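Long-range contacts in alpha-L-arabinosidase (Xanthomonas axonopodis pv. citri, PDB 6D25), which probably releases alpha-L-arabinofuranosyl groups from arabinoxylans, including internally di-substituted ones, as a trimeric GH51 glycoside hydrolase: residues 29-34 and 415-420; 291-296 and 424-429; 454-459 and 507-512; 469-474 and 492-497. All blocks are in the same frame, centred on the assembly; numbering follows the deposited sequence.

Contact 1 of 4, residues 29-34 and 415-420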
loop_
_atom_site.group_PDB
_atom_site.type_symbol
_atom_site.label_atom_id
_atom_site.label_comp_id
_atom_site.label_asym_id
_atom_site.label_seq_id
_atom_site.Cartn_x
_atom_site.Cartn_y
_atom_site.Cartn_z
ATOM N N VAL A 29 -57.333 -14.986 -0.322
ATOM C CA VAL A 29 -56.939 -13.987 -1.323
ATOM C C VAL A 29 -56.891 -14.610 -2.749
ATOM O O VAL A 29 -56.560 -15.803 -2.893
ATOM C CB VAL A 29 -55.588 -13.466 -0.765
ATOM C CG1 VAL A 29 -54.480 -13.263 -1.759
ATOM C CG2 VAL A 29 -55.804 -12.241 0.099
ATOM N N LYS A 30 -57.175 -13.824 -3.801
ATOM C CA LYS A 30 -57.085 -14.274 -5.169
ATOM C C LYS A 30 -55.900 -13.633 -5.885
ATOM O O LYS A 30 -55.722 -12.396 -5.856
ATOM C CB LYS A 30 -58.370 -13.890 -5.915
ATOM C CG LYS A 30 -59.576 -14.690 -5.467
ATOM C CD LYS A 30 -60.890 -13.917 -5.541
ATOM C CE LYS A 30 -62.054 -14.763 -5.060
ATOM N NZ LYS A 30 -63.050 -13.984 -4.275
ATOM N N VAL A 31 -55.133 -14.455 -6.568
ATOM C CA VAL A 31 -53.992 -13.975 -7.353
ATOM C C VAL A 31 -54.154 -14.537 -8.773
ATOM O O VAL A 31 -54.395 -15.745 -8.941
ATOM C CB VAL A 31 -52.664 -14.434 -6.715
ATOM C CG1 VAL A 31 -51.440 -14.031 -7.512
ATOM C CG2 VAL A 31 -52.506 -13.916 -5.310
ATOM N N ASN A 32 -53.967 -13.686 -9.775
ATOM C CA ASN A 32 -54.012 -14.072 -11.180
ATOM C C ASN A 32 -52.620 -13.856 -11.766
ATOM O O ASN A 32 -51.934 -12.927 -11.389
ATOM C CB ASN A 32 -55.025 -13.256 -11.992
ATOM C CG ASN A 32 -56.445 -13.494 -11.509
ATOM O OD1 ASN A 32 -56.868 -14.643 -11.408
ATOM N ND2 ASN A 32 -57.162 -12.440 -11.132
ATOM N N GLY A 33 -52.218 -14.678 -12.699
ATOM C CA GLY A 33 -50.899 -14.494 -13.293
ATOM C C GLY A 33 -50.824 -15.054 -14.707
ATOM O O GLY A 33 -51.739 -15.738 -15.170
ATOM N N THR A 34 -49.695 -14.753 -15.348
ATOM C CA THR A 34 -49.418 -15.204 -16.694
ATOM C C THR A 34 -47.980 -15.726 -16.758
ATOM O O THR A 34 -47.056 -15.035 -16.304
ATOM C CB THR A 34 -49.633 -14.067 -17.703
ATOM O OG1 THR A 34 -50.983 -13.631 -17.567
ATOM C CG2 THR A 34 -49.451 -14.506 -19.137
ATOM N N GLN A 415 -50.543 -10.787 -10.555
ATOM C CA GLN A 415 -51.356 -9.694 -10.044
ATOM C C GLN A 415 -51.889 -10.113 -8.672
ATOM O O GLN A 415 -52.739 -10.967 -8.577
ATOM C CB GLN A 415 -52.478 -9.327 -11.013
ATOM C CG GLN A 415 -51.910 -8.532 -12.188
ATOM C CD GLN A 415 -51.879 -9.326 -13.469
ATOM O OE1 GLN A 415 -52.929 -9.794 -13.905
ATOM N NE2 GLN A 415 -50.701 -9.460 -14.092
ATOM N N THR A 416 -51.273 -9.557 -7.651
ATOM C CA THR A 416 -51.438 -9.993 -6.271
ATOM C C THR A 416 -51.878 -8.775 -5.459
ATOM O O THR A 416 -51.352 -7.689 -5.664
ATOM C CB THR A 416 -50.153 -10.626 -5.697
ATOM O OG1 THR A 416 -50.416 -10.977 -4.346
ATOM C CG2 THR A 416 -48.930 -9.744 -5.732
ATOM N N PRO A 417 -52.788 -8.976 -4.508
ATOM C CA PRO A 417 -53.015 -7.958 -3.501
ATOM C C PRO A 417 -51.789 -7.875 -2.577
ATOM O O PRO A 417 -50.918 -8.777 -2.594
ATOM C CB PRO A 417 -54.238 -8.389 -2.675
ATOM C CG PRO A 417 -54.683 -9.694 -3.279
ATOM C CD PRO A 417 -53.604 -10.162 -4.234
ATOM N N GLN A 418 -51.750 -6.813 -1.778
ATOM C CA GLN A 418 -50.768 -6.722 -0.712
ATOM C C GLN A 418 -51.248 -7.508 0.503
ATOM O O GLN A 418 -52.441 -7.586 0.798
ATOM C CB GLN A 418 -50.507 -5.269 -0.322
ATOM C CG GLN A 418 -49.929 -4.427 -1.455
ATOM C CD GLN A 418 -48.503 -4.809 -1.763
ATOM O OE1 GLN A 418 -47.583 -4.540 -0.991
ATOM N NE2 GLN A 418 -48.292 -5.425 -2.905
ATOM N N TYR A 419 -50.279 -8.102 1.188
ATOM C CA TYR A 419 -50.426 -8.579 2.547
ATOM C C TYR A 419 -49.997 -7.443 3.482
ATOM O O TYR A 419 -48.858 -6.973 3.371
ATOM C CB TYR A 419 -49.557 -9.820 2.750
ATOM C CG TYR A 419 -49.221 -10.204 4.172
ATOM C CD1 TYR A 419 -50.167 -10.156 5.197
ATOM C CD2 TYR A 419 -47.963 -10.686 4.477
ATOM C CE1 TYR A 419 -49.845 -10.545 6.488
ATOM C CE2 TYR A 419 -47.619 -11.074 5.756
ATOM C CZ TYR A 419 -48.571 -11.025 6.761
ATOM O OH TYR A 419 -48.206 -11.442 8.008
ATOM N N ARG A 420 -50.904 -7.001 4.348
ATOM C CA ARG A 420 -50.617 -5.858 5.224
ATOM C C ARG A 420 -50.781 -6.296 6.678
ATOM O O ARG A 420 -51.736 -6.983 7.016
ATOM C CB ARG A 420 -51.600 -4.696 5.025
ATOM C CG ARG A 420 -51.855 -4.321 3.577
ATOM C CD ARG A 420 -52.544 -2.949 3.482
ATOM N NE ARG A 420 -52.269 -2.318 2.196
ATOM C CZ ARG A 420 -53.003 -2.495 1.108
ATOM N NH1 ARG A 420 -52.532 -2.149 -0.084
ATOM N NH2 ARG A 420 -54.186 -3.071 1.231
HETATM O O HOH W 1 -51.136 -11.612 -15.393
#
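The side-chain amide of Gln415 lies beside the backbone carbonyl of Asn32, with CD 4.2 Å from Asn32 O. At one end of this amide, NE2 donates to a water 2.6 Å away, and the same water is hydrogen-bonded to Thr34 OG1, linking the two strands. The other flat group, the guanidinium of Arg420, carries Gln418 CB over one face, near its rim; its NE binds Gln425 of the adjoining strand. Asn32 and Gln415 form an antiparallel hydrogen-bonded pair: the Gln415 N to Asn32 O bond is short (2.7 Å) and nearly straight, its return partner longer. This pairing brings the N-terminal strand 29-36 into the C-terminal beta-sandwich domain familiar from GH51 enzymes, where strand 454-461 runs parallel to it on its other edge. Past the pair, Pro417 takes over. Its CD packs 3.5 Å from Lys30 O, while CG abuts Val29 CG1 at 3.9 Å. Val31 and Thr416 run side by side, pointing the same way, with Val31 CG2 3.7 Å from Thr416 OG1. A first torsion of 178° puts Thr416 OG1 beside its carbonyl carbon, 2.9 Å from Pro417 O, in the carbonyl plane on a lone pair; it also bonds to Val429 N.

Contact 2 of 4, residues 291-296 and 424-429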
loop_
_atom_site.group_PDB
_atom_site.type_symbol
_atom_site.label_atom_id
_atom_site.label_comp_id
_atom_site.label_asym_id
_atom_site.label_seq_id
_atom_site.Cartn_x
_atom_site.Cartn_y
_atom_site.Cartn_z
ATOM N N THR A 291 -39.390 -8.872 8.497
ATOM C CA THR A 291 -38.279 -9.614 7.925
ATOM C C THR A 291 -38.453 -9.776 6.406
ATOM O O THR A 291 -37.515 -9.570 5.635
ATOM C CB THR A 291 -38.136 -10.988 8.598
ATOM O OG1 THR A 291 -38.001 -10.801 9.998
ATOM C CG2 THR A 291 -36.963 -11.762 8.074
ATOM N N LEU A 292 -39.657 -10.149 5.972
ATOM C CA LEU A 292 -39.892 -10.357 4.569
ATOM C C LEU A 292 -39.827 -9.024 3.801
ATOM O O LEU A 292 -39.321 -8.966 2.685
ATOM C CB LEU A 292 -41.242 -11.071 4.379
ATOM C CG LEU A 292 -41.368 -12.434 5.058
ATOM C CD1 LEU A 292 -42.687 -13.104 4.686
ATOM C CD2 LEU A 292 -40.180 -13.341 4.701
ATOM N N SER A 293 -40.358 -7.957 4.394
ATOM C CA SER A 293 -40.278 -6.625 3.805
ATOM C C SER A 293 -38.809 -6.236 3.594
ATOM O O SER A 293 -38.398 -5.777 2.497
ATOM C CB SER A 293 -40.979 -5.626 4.663
ATOM O OG SER A 293 -40.952 -4.341 4.067
ATOM N N ARG A 294 -38.002 -6.422 4.618
ATOM C CA ARG A 294 -36.592 -6.104 4.511
ATOM C C ARG A 294 -35.901 -6.967 3.453
ATOM O O ARG A 294 -35.032 -6.450 2.741
ATOM C CB ARG A 294 -35.892 -6.229 5.865
ATOM C CG ARG A 294 -36.096 -4.983 6.715
ATOM C CD ARG A 294 -35.515 -5.120 8.094
ATOM N NE ARG A 294 -35.590 -3.885 8.881
ATOM C CZ ARG A 294 -34.593 -3.004 8.978
ATOM N NH1 ARG A 294 -34.781 -1.909 9.687
ATOM N NH2 ARG A 294 -33.422 -3.235 8.386
ATOM N N THR A 295 -36.253 -8.242 3.339
ATOM C CA THR A 295 -35.508 -9.091 2.397
ATOM C C THR A 295 -35.824 -8.655 0.954
ATOM O O THR A 295 -34.976 -8.725 0.076
ATOM C CB THR A 295 -35.724 -10.585 2.664
ATOM O OG1 THR A 295 -34.516 -11.288 2.335
ATOM C CG2 THR A 295 -36.844 -11.166 1.839
ATOM N N LEU A 296 -37.049 -8.181 0.732
ATOM C CA LEU A 296 -37.493 -7.827 -0.614
ATOM C C LEU A 296 -36.771 -6.580 -1.165
ATOM O O LEU A 296 -36.782 -6.345 -2.382
ATOM C CB LEU A 296 -39.009 -7.619 -0.604
ATOM C CG LEU A 296 -39.823 -8.920 -0.600
ATOM C CD1 LEU A 296 -41.291 -8.613 -0.336
ATOM C CD2 LEU A 296 -39.701 -9.626 -1.914
ATOM N N THR A 424 -46.878 -2.170 7.719
ATOM C CA THR A 424 -46.014 -2.821 6.718
ATOM C C THR A 424 -46.866 -3.559 5.689
ATOM O O THR A 424 -47.882 -4.161 6.037
ATOM C CB THR A 424 -45.041 -3.793 7.395
ATOM O OG1 THR A 424 -44.270 -2.997 8.288
ATOM C CG2 THR A 424 -44.103 -4.508 6.452
ATOM N N GLN A 425 -46.454 -3.474 4.421
ATOM C CA GLN A 425 -47.097 -4.243 3.377
ATOM C C GLN A 425 -46.043 -4.878 2.475
ATOM O O GLN A 425 -44.995 -4.307 2.218
ATOM C CB GLN A 425 -48.095 -3.422 2.565
ATOM C CG GLN A 425 -47.536 -2.265 1.783
ATOM C CD GLN A 425 -48.683 -1.576 1.061
ATOM O OE1 GLN A 425 -49.832 -1.510 1.543
ATOM N NE2 GLN A 425 -48.401 -1.117 -0.144
ATOM N N VAL A 426 -46.376 -6.083 2.027
ATOM C CA VAL A 426 -45.594 -6.853 1.051
ATOM C C VAL A 426 -46.569 -7.498 0.070
ATOM O O VAL A 426 -47.744 -7.598 0.358
ATOM C CB VAL A 426 -44.739 -7.911 1.757
ATOM C CG1 VAL A 426 -43.721 -7.274 2.689
ATOM C CG2 VAL A 426 -45.593 -8.931 2.509
ATOM N N PRO A 427 -46.081 -7.950 -1.086
ATOM C CA PRO A 427 -46.956 -8.750 -1.952
ATOM C C PRO A 427 -47.443 -10.006 -1.209
ATOM O O PRO A 427 -46.652 -10.645 -0.532
ATOM C CB PRO A 427 -46.098 -9.106 -3.190
ATOM C CG PRO A 427 -44.675 -8.869 -2.737
ATOM C CD PRO A 427 -44.766 -7.738 -1.735
ATOM N N ALA A 428 -48.736 -10.335 -1.337
ATOM C CA ALA A 428 -49.273 -11.513 -0.714
ATOM C C ALA A 428 -48.582 -12.778 -1.276
ATOM O O ALA A 428 -48.273 -13.696 -0.527
ATOM C CB ALA A 428 -50.757 -11.578 -0.910
ATOM N N VAL A 429 -48.381 -12.808 -2.594
ATOM C CA VAL A 429 -47.752 -13.948 -3.254
ATOM C C VAL A 429 -46.665 -13.434 -4.187
ATOM O O VAL A 429 -46.800 -12.385 -4.840
ATOM C CB VAL A 429 -48.788 -14.790 -4.024
ATOM C CG1 VAL A 429 -48.151 -15.911 -4.846
ATOM C CG2 VAL A 429 -49.843 -15.377 -3.075
HETATM O O HOH W 2 -42.368 -3.789 2.124
#
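Val426 and Ser293 make the close part of this contact: CG1 of Val426 presses on the helix backbone, 3.7 Å from Ser293 CA, and also touches Ser293 CB. The isopropyl group is placed there by a first torsion of -63°, which sets CG1 opposite the carbonyl carbon. One turn further on, Leu296 extends CD1 toward the strand, reaching Pro427 CD at 3.8 Å and crossing the Val426 side chain at about a right angle. On the other flank of Val426, the methyl CG2 of Thr424 rests 3.8 Å from Ser293 CB. The polar side is looser. No direct hydrogen bond joins helix and strand; instead, a water sits between them, 2.5 Å from Ser293 OG and donating to Gln425 O at 2.7 Å. The serine hydroxyl is turned to that water. Gln425 points away from the helix, and its OE1 is taken up by Arg420. The helix and strand axes pass 8.4 Å apart at 61°. Here helix 285-312, whose far side packs on helix 346-361 of the barrel, receives strand 424-435 of the C-terminal sandwich; Leu448 fills in beside Leu292, Leu296 and Val426, and Ile289 of the same helix covers Thr424 and Val426.

Contact 3 of 4, residues 454-459 and 507-512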
loop_
_atom_site.group_PDB
_atom_site.type_symbol
_atom_site.label_atom_id
_atom_site.label_comp_id
_atom_site.label_asym_id
_atom_site.label_seq_id
_atom_site.Cartn_x
_atom_site.Cartn_y
_atom_site.Cartn_z
ATOM N N ALA A 454 -54.161 -18.493 -0.281
ATOM C CA ALA A 454 -54.378 -17.816 -1.541
ATOM C C ALA A 454 -54.819 -18.838 -2.599
ATOM O O ALA A 454 -54.460 -20.036 -2.543
ATOM C CB ALA A 454 -53.130 -17.091 -1.973
ATOM N N THR A 455 -55.636 -18.361 -3.530
ATOM C CA THR A 455 -55.938 -19.097 -4.741
ATOM C C THR A 455 -55.171 -18.444 -5.889
ATOM O O THR A 455 -55.413 -17.258 -6.159
ATOM C CB THR A 455 -57.431 -19.086 -5.067
ATOM O OG1 THR A 455 -58.072 -19.615 -3.909
ATOM C CG2 THR A 455 -57.781 -19.934 -6.275
ATOM N N VAL A 456 -54.267 -19.181 -6.517
ATOM C CA VAL A 456 -53.460 -18.619 -7.575
ATOM C C VAL A 456 -53.884 -19.258 -8.903
ATOM O O VAL A 456 -53.916 -20.478 -9.039
ATOM C CB VAL A 456 -51.964 -18.812 -7.302
ATOM C CG1 VAL A 456 -51.123 -18.074 -8.337
ATOM C CG2 VAL A 456 -51.569 -18.338 -5.918
ATOM N N SER A 457 -54.205 -18.424 -9.882
ATOM C CA SER A 457 -54.653 -18.885 -11.177
ATOM C C SER A 457 -53.701 -18.346 -12.257
ATOM O O SER A 457 -53.625 -17.147 -12.471
ATOM C CB SER A 457 -56.065 -18.440 -11.394
ATOM O OG SER A 457 -56.499 -18.813 -12.682
ATOM N N VAL A 458 -52.913 -19.249 -12.839
ATOM C CA VAL A 458 -51.861 -18.873 -13.790
ATOM C C VAL A 458 -52.259 -19.361 -15.189
ATOM O O VAL A 458 -52.388 -20.570 -15.440
ATOM C CB VAL A 458 -50.511 -19.478 -13.396
ATOM C CG1 VAL A 458 -49.428 -19.058 -14.367
ATOM C CG2 VAL A 458 -50.136 -19.146 -11.962
ATOM N N GLN A 459 -52.409 -18.388 -16.073
ATOM C CA GLN A 459 -52.600 -18.611 -17.505
ATOM C C GLN A 459 -51.220 -18.946 -18.119
ATOM O O GLN A 459 -50.297 -18.148 -18.022
ATOM C CB GLN A 459 -53.202 -17.330 -18.080
ATOM C CG GLN A 459 -53.369 -17.330 -19.588
ATOM C CD GLN A 459 -54.595 -18.096 -20.022
ATOM O OE1 GLN A 459 -55.520 -18.348 -19.239
ATOM N NE2 GLN A 459 -54.585 -18.460 -21.290
ATOM N N VAL A 507 -53.809 -23.113 -8.256
ATOM C CA VAL A 507 -53.069 -23.524 -7.073
ATOM C C VAL A 507 -53.814 -23.040 -5.819
ATOM O O VAL A 507 -54.038 -21.849 -5.652
ATOM C CB VAL A 507 -51.651 -22.948 -7.097
ATOM C CG1 VAL A 507 -50.820 -23.491 -5.937
ATOM C CG2 VAL A 507 -50.935 -23.204 -8.409
ATOM N N ALA A 508 -54.155 -23.959 -4.945
ATOM C CA ALA A 508 -54.593 -23.643 -3.573
ATOM C C ALA A 508 -53.339 -23.573 -2.689
ATOM O O ALA A 508 -52.720 -24.587 -2.345
ATOM C CB ALA A 508 -55.601 -24.670 -3.090
ATOM N N LEU A 509 -52.917 -22.350 -2.410
ATOM C CA LEU A 509 -51.605 -22.083 -1.796
ATOM C C LEU A 509 -51.803 -21.750 -0.314
ATOM O O LEU A 509 -52.374 -20.686 0.019
ATOM C CB LEU A 509 -50.983 -20.902 -2.539
ATOM C CG LEU A 509 -49.528 -20.628 -2.215
ATOM C CD1 LEU A 509 -48.659 -21.852 -2.493
ATOM C CD2 LEU A 509 -49.010 -19.422 -2.999
ATOM N N PRO A 510 -51.388 -22.646 0.581
ATOM C CA PRO A 510 -51.610 -22.356 2.005
ATOM C C PRO A 510 -50.811 -21.134 2.485
ATOM O O PRO A 510 -49.807 -20.719 1.859
ATOM C CB PRO A 510 -51.117 -23.618 2.760
ATOM C CG PRO A 510 -51.176 -24.709 1.708
ATOM C CD PRO A 510 -50.796 -23.973 0.430
ATOM N N ALA A 511 -51.272 -20.579 3.595
ATOM C CA ALA A 511 -50.545 -19.484 4.292
ATOM C C ALA A 511 -49.099 -19.917 4.546
ATOM O O ALA A 511 -48.830 -21.101 4.723
ATOM C CB ALA A 511 -51.268 -19.141 5.572
ATOM N N HIS A 512 -48.172 -18.950 4.567
ATOM C CA HIS A 512 -46.793 -19.147 4.975
ATOM C C HIS A 512 -46.199 -20.438 4.368
ATOM O O HIS A 512 -45.711 -21.319 5.085
ATOM C CB HIS A 512 -46.663 -19.094 6.499
ATOM C CG HIS A 512 -47.435 -20.109 7.290
ATOM N ND1 HIS A 512 -48.516 -19.745 8.067
ATOM C CD2 HIS A 512 -47.240 -21.426 7.512
ATOM C CE1 HIS A 512 -48.965 -20.799 8.730
ATOM N NE2 HIS A 512 -48.226 -21.852 8.395
#
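Val456 and Leu509 meet at a slant on one face of the antiparallel ladder, where the Val456 methyl CG2 touches Leu509 CD2 at 4.0 Å. They belong to successive hydrogen-bonded pairs, with the Thr455-Ala508 pair between, and meet diagonally, each reaching the other through its branch: Leu509 sets CG anti to its backbone nitrogen (chi1 -170°) and swings CD2 toward the valine. Val507 stands directly across from Val456, and both valines turn CG1 away from their backbone N (chi1 -173° for Val456, -174° for Val507), with their CB atoms 4.2 Å apart. Ala454, the smallest member of this face, stands opposite Leu509, and Leu509 CB lies 3.6 Å from Ala454 O. Together these four buried side chains make an apolar patch. Thr455 and Ala508 form the non-hydrogen-bonded pair and put their side chains on the other face, which is the more exposed one. From the same pair, the CA-H of Thr455 points to Val507 O, with CA 3.5 Å from that oxygen. Four backbone hydrogen bonds of 2.8 Å set the register, two in the Ala454-Leu509 pair and two in the Val456-Val507 pair. The one from Val456 N to Val507 O is nearly straight. Leu509 O also accepts a hydrogen bond from Asn447 ND2 of strand 441-447. Leu445 of that strand packs against Val456, Val507 and Leu509, across the interior of the sandwich, while the other edge of strand 454-461 pairs in parallel with strand 29-36.

Contact 4 of 4, residues 469-474 and 492-497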
loop_
_atom_site.group_PDB
_atom_site.type_symbol
_atom_site.label_atom_id
_atom_site.label_comp_id
_atom_site.label_asym_id
_atom_site.label_seq_id
_atom_site.Cartn_x
_atom_site.Cartn_y
_atom_site.Cartn_z
ATOM N N GLU A 469 -47.260 -31.690 -10.811
ATOM C CA GLU A 469 -46.986 -32.244 -9.513
ATOM C C GLU A 469 -46.123 -31.236 -8.771
ATOM O O GLU A 469 -45.621 -30.269 -9.352
ATOM C CB GLU A 469 -46.331 -33.619 -9.649
ATOM C CG GLU A 469 -45.016 -33.587 -10.372
ATOM C CD GLU A 469 -44.315 -34.933 -10.506
ATOM O OE1 GLU A 469 -43.081 -34.975 -10.351
ATOM O OE2 GLU A 469 -44.989 -35.915 -10.778
ATOM N N GLY A 470 -45.858 -31.474 -7.503
ATOM C CA GLY A 470 -45.054 -30.493 -6.803
ATOM C C GLY A 470 -44.757 -30.884 -5.387
ATOM O O GLY A 470 -45.224 -31.908 -4.892
ATOM N N GLN A 471 -43.981 -30.007 -4.753
ATOM C CA GLN A 471 -43.639 -30.125 -3.364
ATOM C C GLN A 471 -43.975 -28.827 -2.626
ATOM O O GLN A 471 -43.978 -27.755 -3.213
ATOM C CB GLN A 471 -42.131 -30.395 -3.257
ATOM C CG GLN A 471 -41.700 -31.732 -3.831
ATOM C CD GLN A 471 -41.831 -32.870 -2.843
ATOM O OE1 GLN A 471 -41.193 -32.919 -1.773
ATOM N NE2 GLN A 471 -42.653 -33.833 -3.212
ATOM N N ILE A 472 -44.259 -28.963 -1.340
ATOM C CA ILE A 472 -44.608 -27.830 -0.479
ATOM C C ILE A 472 -43.706 -27.864 0.748
ATOM O O ILE A 472 -43.510 -28.908 1.347
ATOM C CB ILE A 472 -46.096 -27.800 -0.073
ATOM C CG1 ILE A 472 -46.389 -26.568 0.792
ATOM C CG2 ILE A 472 -46.557 -29.105 0.592
ATOM C CD1 ILE A 472 -47.872 -26.247 0.923
ATOM N N LEU A 473 -43.184 -26.693 1.069
ATOM C CA LEU A 473 -42.483 -26.455 2.307
ATOM C C LEU A 473 -43.300 -25.474 3.157
ATOM O O LEU A 473 -43.513 -24.326 2.746
ATOM C CB LEU A 473 -41.100 -25.899 1.996
ATOM C CG LEU A 473 -40.145 -25.785 3.187
ATOM C CD1 LEU A 473 -39.829 -27.191 3.748
ATOM C CD2 LEU A 473 -38.846 -25.135 2.730
ATOM N N THR A 474 -43.768 -25.976 4.296
ATOM C CA THR A 474 -44.566 -25.212 5.228
ATOM C C THR A 474 -44.410 -25.874 6.607
ATOM O O THR A 474 -43.621 -26.822 6.783
ATOM C CB THR A 474 -46.030 -25.071 4.759
ATOM O OG1 THR A 474 -46.711 -24.094 5.556
ATOM C CG2 THR A 474 -46.803 -26.364 4.805
ATOM N N PRO A 492 -39.910 -30.658 3.110
ATOM C CA PRO A 492 -40.797 -30.642 1.982
ATOM C C PRO A 492 -41.539 -31.979 1.862
ATOM O O PRO A 492 -40.968 -33.007 2.155
ATOM C CB PRO A 492 -39.900 -30.345 0.767
ATOM C CG PRO A 492 -38.528 -30.736 1.198
ATOM C CD PRO A 492 -38.521 -30.643 2.707
ATOM N N VAL A 493 -42.785 -31.917 1.426
ATOM C CA VAL A 493 -43.596 -33.092 1.170
ATOM C C VAL A 493 -44.349 -32.888 -0.147
ATOM O O VAL A 493 -44.405 -31.746 -0.666
ATOM C CB VAL A 493 -44.580 -33.337 2.335
ATOM C CG1 VAL A 493 -43.857 -33.620 3.637
ATOM C CG2 VAL A 493 -45.628 -32.200 2.464
ATOM N N ALA A 494 -44.950 -33.961 -0.649
ATOM C CA ALA A 494 -45.739 -33.877 -1.875
ATOM C C ALA A 494 -46.874 -32.859 -1.712
ATOM O O ALA A 494 -47.545 -32.828 -0.692
ATOM C CB ALA A 494 -46.267 -35.240 -2.277
ATOM N N PHE A 495 -47.056 -32.010 -2.708
ATOM C CA PHE A 495 -48.091 -30.999 -2.712
ATOM C C PHE A 495 -49.219 -31.459 -3.638
ATOM O O PHE A 495 -48.974 -31.787 -4.801
ATOM C CB PHE A 495 -47.550 -29.668 -3.238
ATOM C CG PHE A 495 -48.571 -28.557 -3.353
ATOM C CD1 PHE A 495 -49.277 -28.140 -2.245
ATOM C CD2 PHE A 495 -48.783 -27.897 -4.561
ATOM C CE1 PHE A 495 -50.190 -27.099 -2.338
ATOM C CE2 PHE A 495 -49.711 -26.864 -4.660
ATOM C CZ PHE A 495 -50.404 -26.463 -3.541
ATOM N N LYS A 496 -50.441 -31.395 -3.139
ATOM C CA LYS A 496 -51.622 -31.927 -3.851
ATOM C C LYS A 496 -52.569 -30.802 -4.275
ATOM O O LYS A 496 -53.614 -31.112 -4.776
ATOM C CB LYS A 496 -52.310 -32.970 -2.952
ATOM C CG LYS A 496 -51.499 -34.254 -2.907
ATOM C CD LYS A 496 -51.520 -35.016 -1.581
ATOM C CE LYS A 496 -50.270 -35.894 -1.430
ATOM N NZ LYS A 496 -49.794 -36.056 -0.025
ATOM N N GLY A 497 -52.189 -29.534 -4.118
ATOM C CA GLY A 497 -53.136 -28.441 -4.303
ATOM C C GLY A 497 -53.022 -27.709 -5.645
ATOM O O GLY A 497 -53.618 -26.657 -5.820
HETATM O O HOH W 3 -47.501 -33.575 -6.117
#
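Residues 470-473 and 492-495 run antiparallel but splayed, their end-to-end directions 135° apart, with Ile472 and Val493 as the hydrogen-bonded pair (Ile472 N to Val493 O, 2.9 Å; Val493 N to Ile472 O, 3.1 Å). Gln471 and Ala494 follow as a non-hydrogen-bonded pair; past them Phe495 N donates to Gly470 O from well above the carbonyl plane, and a water bridges the other two atoms, accepting from Gly470 N at 3.0 Å and donating to Phe495 O at 2.7 Å. Ile472 carries the apolar side. Its CG2 meets Val493 CG2 at 3.7 Å, and its CB and CD1 each approach Phe495 CD1 to 3.9 Å, at a slant to the ring. A first torsion of 177° brings the phenylalanine ring back beside Ile472, and Gly497 N lies 3.4 Å above the centre of one ring face. Leu473 sits on the other side of the strand, alongside Pro492, and both pack toward helix 393-400. There Gln471 bends at its second torsion (-85°) and folds over the backbone of the partner strand, with NE2 3.4 Å from Ala494 CA. The contact thus combines a short run of backbone bonds with apolar side chains on both faces. Where the two strands part, a bound water supplies the link that a direct N-H to carbonyl bond would otherwise make.

All four contacts reach the mixed sheet of the C-terminal sandwich. Contacts 1 and 3 lie about 9 Å apart between centres and join through strands 29-36 and 454-461, neighbours in parallel pairing. Contacts 1 and 2 share the hairpin of strands 407-421 and 424-435, and their segments alternate along the chain. Contact 4 falls within the span of sequence enclosed by contact 3, about 12 Å from it between centres, and the two touch through Gly497 and Ala508. Contacts 2 and 4 are the most distant, with centres about 23 Å apart. Contact 2 alone involves a barrel helix, so the set runs from the barrel-sandwich interface through the sheet, which also takes in the N-terminal strand.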